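Local coordinates for protein tartronate semialdehyde reductase (Salmonella typhimurium, PDB 1VPD) that probably reduces tartronate semialdehyde to D-glycerate with NADH or NADPH, the last step of galactarate breakdown to D-glycerate, at residues A[22-27]-A[156-161]; A[62-67]-A[149-154]; A[123-128]-A[135-140]; A[31-36]-A[47-52]. All coordinates share one frame; numbering follows the deposited sequence. Where two conformers were deposited one is given.

Contact 1 of 4, residues A[22-27]-A[156-161]; sequences KNLLKA and KAMAGS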
loop_
_atom_site.group_PDB
_atom_site.type_symbol
_atom_site.label_atom_id
_atom_site.label_comp_id
_atom_site.label_asym_id
_atom_site.label_seq_id
_atom_site.Cartn_x
_atom_site.Cartn_y
_atom_site.Cartn_z
ATOM N N LYS A 22 -4.840 14.470 -2.291
ATOM C CA LYS A 22 -5.507 15.344 -3.254
ATOM C C LYS A 22 -6.991 15.004 -3.384
ATOM O O LYS A 22 -7.827 15.898 -3.511
ATOM C CB LYS A 22 -4.794 15.324 -4.604
ATOM C CG LYS A 22 -3.455 16.009 -4.560
ATOM C CD LYS A 22 -2.872 16.086 -5.937
ATOM C CE LYS A 22 -1.516 16.709 -5.917
ATOM N NZ LYS A 22 -0.825 16.515 -7.212
ATOM N N ASN A 23 -7.355 13.724 -3.275
ATOM C CA ASN A 23 -8.756 13.370 -3.243
ATOM C C ASN A 23 -9.492 13.886 -2.010
ATOM O O ASN A 23 -10.675 14.233 -2.100
ATOM C CB ASN A 23 -8.955 11.854 -3.433
ATOM C CG ASN A 23 -8.754 11.444 -4.875
ATOM O OD1 ASN A 23 -9.053 12.236 -5.788
ATOM N ND2 ASN A 23 -8.236 10.215 -5.107
ATOM N N LEU A 24 -8.811 13.955 -0.868
ATOM C CA LEU A 24 -9.416 14.514 0.338
ATOM C C LEU A 24 -9.657 16.008 0.138
ATOM O O LEU A 24 -10.705 16.518 0.533
ATOM C CB LEU A 24 -8.537 14.296 1.571
ATOM C CG LEU A 24 -8.429 12.863 2.117
ATOM C CD1 LEU A 24 -7.595 12.852 3.390
ATOM C CD2 LEU A 24 -9.782 12.215 2.349
ATOM N N LEU A 25 -8.708 16.691 -0.482
ATOM C CA LEU A 25 -8.856 18.135 -0.734
ATOM C C LEU A 25 -10.039 18.404 -1.655
ATOM O O LEU A 25 -10.808 19.328 -1.416
ATOM C CB LEU A 25 -7.586 18.729 -1.320
ATOM C CG LEU A 25 -6.388 18.800 -0.358
ATOM C CD1 LEU A 25 -5.127 19.067 -1.104
ATOM C CD2 LEU A 25 -6.579 19.863 0.721
ATOM N N LYS A 26 -10.177 17.591 -2.703
ATOM C CA LYS A 26 -11.299 17.681 -3.629
ATOM C C LYS A 26 -12.633 17.390 -2.978
ATOM O O LYS A 26 -13.652 17.933 -3.391
ATOM C CB LYS A 26 -11.109 16.706 -4.789
ATOM C CG LYS A 26 -10.096 17.168 -5.791
ATOM C CD LYS A 26 -10.359 16.538 -7.157
ATOM C CE LYS A 26 -9.137 15.855 -7.664
ATOM N NZ LYS A 26 -7.937 16.765 -7.728
ATOM N N ALA A 27 -12.638 16.528 -1.969
ATOM C CA ALA A 27 -13.850 16.222 -1.222
ATOM C C ALA A 27 -14.195 17.297 -0.179
ATOM O O ALA A 27 -15.178 17.152 0.539
ATOM C CB ALA A 27 -13.720 14.861 -0.535
ATOM N N LYS A 156 -13.634 6.952 3.109
ATOM C CA LYS A 156 -14.375 6.686 1.872
ATOM C C LYS A 156 -14.124 7.739 0.797
ATOM O O LYS A 156 -14.254 7.456 -0.384
ATOM C CB LYS A 156 -15.875 6.523 2.153
ATOM C CG LYS A 156 -16.714 6.130 0.954
ATOM C CD LYS A 156 -16.444 4.685 0.510
ATOM C CE LYS A 156 -17.357 4.277 -0.655
ATOM N NZ LYS A 156 -17.103 5.110 -1.877
ATOM N N ALA A 157 -13.747 8.954 1.193
ATOM C CA ALA A 157 -13.403 9.989 0.227
ATOM C C ALA A 157 -12.208 9.654 -0.669
ATOM O O ALA A 157 -12.024 10.281 -1.722
ATOM C CB ALA A 157 -13.167 11.327 0.944
HETATM N N MSE A 158 -11.407 8.657 -0.269
HETATM C CA MSE A 158 -10.250 8.202 -1.046
HETATM C C MSE A 158 -10.486 6.866 -1.759
HETATM O O MSE A 158 -9.587 6.375 -2.464
HETATM C CB MSE A 158 -9.044 8.037 -0.118
HETATM C CG MSE A 158 -8.509 9.353 0.436
HETATM SE SE MSE A 158 -7.274 9.113 1.912
HETATM C CE MSE A 158 -8.514 8.402 3.198
ATOM N N ALA A 159 -11.678 6.302 -1.598
ATOM C CA ALA A 159 -11.899 4.876 -1.822
ATOM C C ALA A 159 -13.189 4.531 -2.554
ATOM O O ALA A 159 -14.185 5.276 -2.511
ATOM C CB ALA A 159 -11.910 4.178 -0.467
ATOM N N GLY A 160 -13.177 3.356 -3.184
ATOM C CA GLY A 160 -14.390 2.703 -3.651
ATOM C C GLY A 160 -15.053 1.827 -2.610
ATOM O O GLY A 160 -16.237 1.496 -2.731
ATOM N N SER A 161 -14.307 1.414 -1.589
ATOM C CA SER A 161 -14.799 0.499 -0.573
ATOM C C SER A 161 -13.993 0.681 0.717
ATOM O O SER A 161 -12.782 0.798 0.662
ATOM C CB SER A 161 -14.641 -0.961 -1.042
ATOM O OG SER A 161 -15.022 -1.859 -0.023
HETATM O O HOH W 1 -7.544 8.152 -3.229
#
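The side chain of L24 is the main bump here. Its CG lies anti to the carbonyl carbon (chi1 -71°), which swings the branched end out from helix 17-26 into the angle between A157 and M158. CD2 of L24 is the leading methyl: it sits 3.7 Å from CG of M158 and 3.8 Å from CB of A157, so one methyl fills the notch between two consecutive residues. M158, a selenomethionine, crosses L24 obliquely; its chain runs straight through chi2, which lays SE beside the leucine branch point, SE of M158 3.9 Å from CG of L24, and the bend at chi3 (-67°) then turns CE. One turn on, A27 adds a smaller knob, its CB 3.9 Å from CB of A157, so the A157 methyl meets both L24 and A27. The receiving surface is the type I turn K156 to A159, which ends helix 145-156 ahead of strand 161-166. F10 and I66 of neighbouring strands touch both L24 and M158, placing this packing against the Rossmann-fold sheet. At the polar end, a water accepts from ND2 of N23 (2.9 Å) and donates to the carbonyl O of M158 (2.8 Å), while ND2 also bonds I133 O. With no direct hydrogen bond between the two segments, cohesion rests on apolar fit, and the single water joins amide to carbonyl.

Contact 2 of 4, residues A[62-67]-A[149-154]; sequences CDVIIT and DKYYDL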
loop_
_atom_site.group_PDB
_atom_site.type_symbol
_atom_site.label_atom_id
_atom_site.label_comp_id
_atom_site.label_asym_id
_atom_site.label_seq_id
_atom_site.Cartn_x
_atom_site.Cartn_y
_atom_site.Cartn_z
ATOM N N CYS A 62 -4.576 18.963 14.563
ATOM C CA CYS A 62 -5.526 18.073 13.884
ATOM C C CYS A 62 -6.067 17.030 14.843
ATOM O O CYS A 62 -5.295 16.435 15.581
ATOM C CB CYS A 62 -4.837 17.356 12.706
ATOM S SG CYS A 62 -4.165 18.462 11.447
ATOM N N ASP A 63 -7.372 16.794 14.820
ATOM C CA ASP A 63 -7.993 15.796 15.704
ATOM C C ASP A 63 -7.861 14.391 15.136
ATOM O O ASP A 63 -8.121 13.417 15.836
ATOM C CB ASP A 63 -9.495 16.049 15.856
ATOM C CG ASP A 63 -9.819 17.318 16.625
ATOM O OD1 ASP A 63 -9.079 17.684 17.566
ATOM O OD2 ASP A 63 -10.831 17.985 16.344
ATOM N N VAL A 64 -7.547 14.319 13.848
ATOM C CA VAL A 64 -7.315 13.039 13.161
ATOM C C VAL A 64 -6.142 13.214 12.207
ATOM O O VAL A 64 -6.000 14.258 11.552
ATOM C CB VAL A 64 -8.585 12.523 12.432
ATOM C CG1 VAL A 64 -9.036 13.494 11.347
ATOM C CG2 VAL A 64 -8.355 11.109 11.845
ATOM N N ILE A 65 -5.287 12.199 12.137
ATOM C CA ILE A 65 -4.082 12.248 11.323
ATOM C C ILE A 65 -4.021 10.939 10.557
ATOM O O ILE A 65 -4.166 9.877 11.155
ATOM C CB ILE A 65 -2.818 12.371 12.194
ATOM C CG1 ILE A 65 -2.856 13.656 13.024
ATOM C CG2 ILE A 65 -1.562 12.388 11.330
ATOM C CD1 ILE A 65 -2.613 13.433 14.466
ATOM N N ILE A 66 -3.841 11.032 9.251
ATOM C CA ILE A 66 -3.529 9.866 8.407
ATOM C C ILE A 66 -2.021 9.769 8.174
ATOM O O ILE A 66 -1.374 10.766 7.869
ATOM C CB ILE A 66 -4.276 9.990 7.056
ATOM C CG1 ILE A 66 -5.780 9.858 7.265
ATOM C CG2 ILE A 66 -3.748 8.979 6.002
ATOM C CD1 ILE A 66 -6.586 10.427 6.116
ATOM N N THR A 67 -1.458 8.559 8.293
ATOM C CA THR A 67 -0.076 8.309 7.861
ATOM C C THR A 67 -0.111 7.346 6.686
ATOM O O THR A 67 -0.933 6.442 6.663
ATOM C CB THR A 67 0.804 7.736 8.972
ATOM O OG1 THR A 67 0.114 6.687 9.684
ATOM C CG2 THR A 67 1.113 8.803 10.030
ATOM N N ASP A 149 -16.592 3.870 12.454
ATOM C CA ASP A 149 -17.832 4.507 12.019
ATOM C C ASP A 149 -17.673 6.019 11.947
ATOM O O ASP A 149 -18.144 6.650 11.012
ATOM C CB ASP A 149 -18.986 4.157 12.975
ATOM C CG ASP A 149 -19.500 2.755 12.789
ATOM O OD1 ASP A 149 -19.209 2.110 11.749
ATOM O OD2 ASP A 149 -20.226 2.212 13.648
ATOM N N LYS A 150 -16.960 6.588 12.908
ATOM C CA LYS A 150 -16.774 8.030 12.960
ATOM C C LYS A 150 -15.988 8.563 11.771
ATOM O O LYS A 150 -16.285 9.637 11.275
ATOM C CB LYS A 150 -16.097 8.432 14.262
ATOM C CG LYS A 150 -15.936 9.935 14.407
ATOM C CD LYS A 150 -15.515 10.306 15.802
ATOM C CE LYS A 150 -15.567 11.818 15.979
ATOM N NZ LYS A 150 -15.096 12.196 17.331
ATOM N N TYR A 151 -15.010 7.789 11.287
ATOM C CA TYR A 151 -14.146 8.232 10.204
ATOM C C TYR A 151 -14.372 7.496 8.890
ATOM O O TYR A 151 -13.597 7.661 7.952
ATOM C CB TYR A 151 -12.680 8.178 10.653
ATOM C CG TYR A 151 -12.423 9.200 11.730
ATOM C CD1 TYR A 151 -12.386 10.545 11.415
ATOM C CD2 TYR A 151 -12.286 8.829 13.058
ATOM C CE1 TYR A 151 -12.188 11.513 12.392
ATOM C CE2 TYR A 151 -12.084 9.797 14.054
ATOM C CZ TYR A 151 -12.031 11.132 13.696
ATOM O OH TYR A 151 -11.851 12.110 14.638
ATOM N N TYR A 152 -15.486 6.781 8.785
ATOM C CA TYR A 152 -15.845 6.099 7.548
ATOM C C TYR A 152 -15.885 7.066 6.371
ATOM O O TYR A 152 -15.306 6.799 5.341
ATOM C CB TYR A 152 -17.186 5.335 7.691
ATOM C CG TYR A 152 -17.647 4.704 6.395
ATOM C CD1 TYR A 152 -17.252 3.416 6.046
ATOM C CD2 TYR A 152 -18.423 5.416 5.486
ATOM C CE1 TYR A 152 -17.657 2.843 4.844
ATOM C CE2 TYR A 152 -18.818 4.860 4.286
ATOM C CZ TYR A 152 -18.432 3.565 3.969
ATOM O OH TYR A 152 -18.822 3.020 2.777
ATOM N N ASP A 153 -16.585 8.198 6.504
ATOM C CA ASP A 153 -16.705 9.126 5.393
ATOM C C ASP A 153 -15.364 9.683 4.965
ATOM O O ASP A 153 -15.124 9.855 3.788
ATOM C CB ASP A 153 -17.640 10.299 5.736
ATOM C CG ASP A 153 -19.102 9.884 5.838
ATOM O OD1 ASP A 153 -19.515 8.822 5.319
ATOM O OD2 ASP A 153 -19.938 10.598 6.438
ATOM N N LEU A 154 -14.493 9.975 5.923
ATOM C CA LEU A 154 -13.178 10.511 5.617
ATOM C C LEU A 154 -12.397 9.479 4.790
ATOM O O LEU A 154 -11.799 9.810 3.771
ATOM C CB LEU A 154 -12.414 10.796 6.910
ATOM C CG LEU A 154 -10.934 11.187 6.749
ATOM C CD1 LEU A 154 -10.774 12.456 5.931
ATOM C CD2 LEU A 154 -10.255 11.327 8.087
#
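This is helix-on-sheet packing in the interior of the Rossmann-type domain: helix 145-156 lies over strand 64-67, the axes of the two short segments 11.6 Å apart and crossing at -60°. V64 and I66 point from the same face of the strand toward the helix, and Y151 and L154, three residues apart, come down to meet them. The centre of the contact is V64 against the Y151 ring. CG2 of V64, anti to the backbone N, stands over one face of the phenol, 4.1 Å from the Y151 ring centroid and 18° off the normal, a CH-pi contact. CB of V64 comes to 3.7 Å from CE1 of Y151, so the valine sits toward the CE1 side of the ring, with CB nearer the hydroxyl end than CG2. K150 CG lies over the opposite face, also toward the rim, so each face meets an aliphatic carbon. L154, its CG anti to the backbone N (chi1 172°), meets V64 tip to tip, CD2 of L154 lying 4.1 Å from CG1 of V64. The same CD2 of L154 makes a looser touch, 4.3 Å, with CD1 of I66. V94 and I96 of the adjoining strand also touch Y151, while L24 of helix 17-26 abuts both I66 and L154. No hydrogen bond links the two segments; dispersion and the CH-pi contact carry the joint, consistent with a hydrophobic seam under the helix.

Contact 3 of 4, residues A[123-128]-A[135-140]; sequences APVSGG and GTLSVM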
loop_
_atom_site.group_PDB
_atom_site.type_symbol
_atom_site.label_atom_id
_atom_site.label_comp_id
_atom_site.label_asym_id
_atom_site.label_seq_id
_atom_site.Cartn_x
_atom_site.Cartn_y
_atom_site.Cartn_z
ATOM N N ALA A 123 -5.603 0.960 8.649
ATOM C CA ALA A 123 -6.441 1.020 7.452
ATOM C C ALA A 123 -5.618 1.019 6.152
ATOM O O ALA A 123 -5.689 1.970 5.362
ATOM C CB ALA A 123 -7.323 2.259 7.507
ATOM N N PRO A 124 -4.843 -0.043 5.922
ATOM C CA PRO A 124 -4.106 -0.178 4.669
ATOM C C PRO A 124 -5.044 -0.325 3.476
ATOM O O PRO A 124 -6.261 -0.549 3.605
ATOM C CB PRO A 124 -3.257 -1.446 4.883
ATOM C CG PRO A 124 -3.996 -2.227 5.909
ATOM C CD PRO A 124 -4.626 -1.196 6.812
ATOM N N VAL A 125 -4.471 -0.165 2.297
ATOM C CA VAL A 125 -5.249 -0.035 1.083
ATOM C C VAL A 125 -4.775 -0.962 0.001
ATOM O O VAL A 125 -3.634 -1.454 0.033
ATOM C CB VAL A 125 -5.231 1.438 0.548
ATOM C CG1 VAL A 125 -5.524 2.429 1.659
ATOM C CG2 VAL A 125 -3.900 1.800 -0.108
ATOM N N SER A 126 -5.631 -1.146 -0.997
ATOM C CA SER A 126 -5.221 -1.826 -2.229
ATOM C C SER A 126 -5.880 -1.232 -3.463
ATOM O O SER A 126 -7.066 -0.869 -3.454
ATOM C CB SER A 126 -5.540 -3.308 -2.155
ATOM O OG SER A 126 -5.060 -3.936 -3.317
ATOM N N GLY A 127 -5.107 -1.195 -4.541
ATOM C CA GLY A 127 -5.616 -0.828 -5.848
ATOM C C GLY A 127 -4.571 -0.298 -6.794
ATOM O O GLY A 127 -4.820 -0.163 -8.002
ATOM N N GLY A 128 -3.394 0.012 -6.267
ATOM C CA GLY A 128 -2.296 0.491 -7.076
ATOM C C GLY A 128 -2.393 1.980 -7.318
ATOM O O GLY A 128 -3.405 2.598 -7.040
ATOM N N GLY A 135 -9.404 7.406 -6.880
ATOM C CA GLY A 135 -10.175 7.295 -5.670
ATOM C C GLY A 135 -11.045 6.062 -5.522
ATOM O O GLY A 135 -12.063 6.123 -4.840
ATOM N N THR A 136 -10.641 4.943 -6.132
ATOM C CA THR A 136 -11.410 3.707 -6.087
ATOM C C THR A 136 -10.684 2.591 -5.328
ATOM O O THR A 136 -11.043 1.415 -5.464
ATOM C CB THR A 136 -11.741 3.210 -7.508
ATOM O OG1 THR A 136 -10.544 2.976 -8.254
ATOM C CG2 THR A 136 -12.508 4.281 -8.306
ATOM N N LEU A 137 -9.694 2.967 -4.515
ATOM C CA LEU A 137 -9.018 2.029 -3.605
ATOM C C LEU A 137 -9.989 1.256 -2.732
ATOM O O LEU A 137 -11.021 1.788 -2.331
ATOM C CB LEU A 137 -8.091 2.787 -2.653
ATOM C CG LEU A 137 -6.914 3.528 -3.250
ATOM C CD1 LEU A 137 -6.260 4.419 -2.198
ATOM C CD2 LEU A 137 -5.903 2.557 -3.807
ATOM N N SER A 138 -9.642 0.012 -2.404
ATOM C CA SER A 138 -10.259 -0.698 -1.302
ATOM C C SER A 138 -9.428 -0.437 -0.040
ATOM O O SER A 138 -8.186 -0.486 -0.072
ATOM C CB SER A 138 -10.340 -2.197 -1.573
ATOM O OG SER A 138 -11.404 -2.505 -2.451
ATOM N N VAL A 139 -10.115 -0.181 1.058
ATOM C CA VAL A 139 -9.522 0.070 2.356
ATOM C C VAL A 139 -10.013 -1.016 3.296
ATOM O O VAL A 139 -11.201 -1.358 3.319
ATOM C CB VAL A 139 -9.933 1.489 2.872
ATOM C CG1 VAL A 139 -9.267 1.803 4.178
ATOM C CG2 VAL A 139 -9.586 2.536 1.840
HETATM N N MSE A 140 -9.091 -1.567 4.075
HETATM C CA MSE A 140 -9.363 -2.686 4.968
HETATM C C MSE A 140 -8.864 -2.297 6.350
HETATM O O MSE A 140 -7.703 -1.987 6.513
HETATM C CB MSE A 140 -8.692 -3.964 4.433
HETATM C CG MSE A 140 -7.176 -3.855 4.236
HETATM SE SE MSE A 140 -6.531 -4.814 2.639
HETATM C CE MSE A 140 -7.418 -3.777 1.276
#
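The end of strand 119-126 runs antiparallel to the start of strand 137-142, V125 facing V139 as a non-hydrogen-bonded pair and S126 facing S138 as a hydrogen-bonded one, in which S126 N donates to S138 O at 2.8 Å and S138 N to S126 O at 2.9 Å, both in the plane of the carbonyl. V125 and V139 lie side by side on one face, CG1 of V125 4.1 Å from CG2 of V139. L137 crosses V125 obliquely, its CD1 against CG2 of V125, while CD2 of L137 lies 3.6 Å from S126 O. The selenomethionine M140 is anchored by its N, which bonds P124 O at 3.0 Å, nearly along the C=O axis and almost straight at 169°. Its side chain starts from the crowded first torsion (chi1 57°), bends twice more and crosses P124 at about a right angle, CG of M140 3.9 Å from CG of P124; CE of M140 then lies 3.9 Å from CB of S126. The hydroxyl of S126 turns to helix 170-198, OG bonding N178 OD1 and a bound tartaric acid, probably from the crystallisation liquor, whose O4 is also held by the backbone N of G127. G127 has backbone angles (phi 156°) that would press a CB against the preceding carbonyl. V125 O accepts from NZ of K175, the predicted active-site lysine, which also touches P124 and S126. Strand 119-126 thus ends in a pair of glycines leading to helix 128-134 and lining what is probably the substrate pocket of this HIBADH-related reductase, where its Rossmann domain meets helix 170-198.

Contact 4 of 4, residues A[31-36]-A[47-52]; sequences LVVSDR and AGAETA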
loop_
_atom_site.group_PDB
_atom_site.type_symbol
_atom_site.label_atom_id
_atom_site.label_comp_id
_atom_site.label_asym_id
_atom_site.label_seq_id
_atom_site.Cartn_x
_atom_site.Cartn_y
_atom_site.Cartn_z
ATOM N N LEU A 31 -6.571 20.041 5.046
ATOM C CA LEU A 31 -5.434 19.201 5.406
ATOM C C LEU A 31 -4.262 20.003 5.911
ATOM O O LEU A 31 -4.029 21.133 5.475
ATOM C CB LEU A 31 -4.948 18.365 4.212
ATOM C CG LEU A 31 -5.897 17.398 3.519
ATOM C CD1 LEU A 31 -5.082 16.425 2.668
ATOM C CD2 LEU A 31 -6.765 16.641 4.451
ATOM N N VAL A 32 -3.530 19.410 6.841
ATOM C CA VAL A 32 -2.200 19.849 7.201
ATOM C C VAL A 32 -1.264 18.662 6.927
ATOM O O VAL A 32 -1.377 17.617 7.573
ATOM C CB VAL A 32 -2.089 20.294 8.676
ATOM C CG1 VAL A 32 -0.760 20.963 8.918
ATOM C CG2 VAL A 32 -3.231 21.234 9.051
ATOM N N VAL A 33 -0.342 18.851 5.992
ATOM C CA VAL A 33 0.445 17.758 5.427
ATOM C C VAL A 33 1.932 17.860 5.687
ATOM O O VAL A 33 2.484 18.939 5.940
ATOM C CB VAL A 33 0.174 17.605 3.903
ATOM C CG1 VAL A 33 -1.288 17.551 3.628
ATOM C CG2 VAL A 33 0.843 18.703 3.063
ATOM N N SER A 34 2.593 16.701 5.667
ATOM C CA SER A 34 4.039 16.640 5.704
ATOM C C SER A 34 4.541 15.417 4.938
ATOM O O SER A 34 3.803 14.458 4.726
ATOM C CB SER A 34 4.558 16.602 7.127
ATOM O OG SER A 34 5.974 16.613 7.125
ATOM N N ASP A 35 5.783 15.524 4.494
ATOM C CA ASP A 35 6.519 14.461 3.844
ATOM C C ASP A 35 8.005 14.787 3.968
ATOM O O ASP A 35 8.368 15.946 4.172
ATOM C CB ASP A 35 6.110 14.351 2.372
ATOM C CG ASP A 35 6.724 13.146 1.688
ATOM O OD1 ASP A 35 6.198 12.033 1.919
ATOM O OD2 ASP A 35 7.735 13.202 0.944
ATOM N N ARG A 36 8.859 13.779 3.830
ATOM C CA ARG A 36 10.304 13.994 3.833
ATOM C C ARG A 36 10.787 14.799 2.621
ATOM O O ARG A 36 11.860 15.384 2.675
ATOM C CB ARG A 36 11.053 12.657 3.900
ATOM C CG ARG A 36 10.754 11.860 5.171
ATOM C CD ARG A 36 11.911 11.028 5.712
ATOM N NE ARG A 36 11.593 10.426 7.012
ATOM C CZ ARG A 36 11.436 11.100 8.158
ATOM N NH1 ARG A 36 11.563 12.425 8.204
ATOM N NH2 ARG A 36 11.141 10.439 9.279
ATOM N N ALA A 47 -2.399 22.351 -4.214
ATOM C CA ALA A 47 -3.783 21.875 -4.343
ATOM C C ALA A 47 -4.702 22.313 -3.214
ATOM O O ALA A 47 -5.885 21.984 -3.221
ATOM C CB ALA A 47 -3.825 20.331 -4.462
ATOM N N GLY A 48 -4.172 23.012 -2.219
ATOM C CA GLY A 48 -5.001 23.579 -1.167
ATOM C C GLY A 48 -4.625 23.241 0.277
ATOM O O GLY A 48 -5.229 23.789 1.208
ATOM N N ALA A 49 -3.644 22.366 0.487
ATOM C CA ALA A 49 -3.275 21.984 1.851
ATOM C C ALA A 49 -2.474 23.062 2.561
ATOM O O ALA A 49 -1.818 23.892 1.929
ATOM C CB ALA A 49 -2.461 20.698 1.846
ATOM N N GLU A 50 -2.516 23.020 3.885
ATOM C CA GLU A 50 -1.490 23.639 4.707
ATOM C C GLU A 50 -0.424 22.624 5.095
ATOM O O GLU A 50 -0.533 21.438 4.759
ATOM C CB GLU A 50 -2.127 24.226 5.960
ATOM C CG GLU A 50 -3.126 25.316 5.630
ATOM C CD GLU A 50 -3.587 26.031 6.860
ATOM O OE1 GLU A 50 -4.220 25.358 7.700
ATOM O OE2 GLU A 50 -3.285 27.252 6.966
ATOM N N THR A 51 0.622 23.098 5.766
ATOM C CA THR A 51 1.714 22.244 6.234
ATOM C C THR A 51 2.227 22.695 7.605
ATOM O O THR A 51 1.864 23.772 8.086
ATOM C CB THR A 51 2.837 22.187 5.181
ATOM O OG1 THR A 51 3.831 21.231 5.564
ATOM C CG2 THR A 51 3.604 23.543 5.060
ATOM N N ALA A 52 2.997 21.839 8.262
ATOM C CA ALA A 52 3.699 22.186 9.498
ATOM C C ALA A 52 5.028 21.466 9.519
ATOM O O ALA A 52 5.208 20.503 8.772
ATOM C CB ALA A 52 2.863 21.825 10.719
HETATM O O HOH W 2 -6.652 22.454 3.158
HETATM O O HOH W 3 -5.750 23.048 6.397
HETATM O O HOH W 4 7.054 18.795 7.951
#
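V33 lays its CG1 methyl over the methyl of A49, CB of A49 lying 3.8 Å away from V33 CG1, while CG2 of V33, in the crowded position between backbone N and carbonyl carbon, rests against E50 O. On the opposite face V32 sends CG1, anti to the backbone N (chi1 -170°), along the T51 backbone to meet A52, where CG1 of V32 is 4.1 Å from CB of A52. Between these faces the two chains run as parallel neighbours: E50 N donates to L31 O and V33 N to E50 O, both at 2.9 Å, each donor standing above the plane of its carbonyl. This is the closing pair of a beta-alpha-beta unit, strand 30-34, helix 38-46 and the weakly bonded strand 50-51, with the last at the outer margin of the Rossmann sheet in this chain. Helix 38-46 ends in a Schellman motif at G48, whose positive phi turns the chain back into the sheet. Next along, OG1 of T51, anti to the backbone N, donates to V33 O at 2.7 Å, in the carbonyl plane. Three waters stitch the border. One joins L31 N to G48 O; a second donates both to L31 O and to OE1 of E50, which also forms a salt bridge with K7. The third, 2.6 Å from S34 OG, donates to A52 O, past the last direct bond.

How the contacts relate
From the N terminus, helix 17-26 supplies the first half of contact 1, which stays open for 128 residues. Contact 4 closes first inside that loop, joining strand 30-34 to the marginal strand 50-51; L25 of the helix packs on its residues 31 and 47-49. Contact 2 then opens at strand 64-67, in series with contact 4 but touching it through C62 and V32. Contact 3, a short strand-helix-strand loop through helix 128-134, nests within contact 2, which nests within contact 1. Contact 2 closes on helix 145-156, and the turn after that helix closes contact 1. L24 and I66 join contacts 1 and 2, while G160 and S161 bond to the backbone of contact 3's strand 137-142.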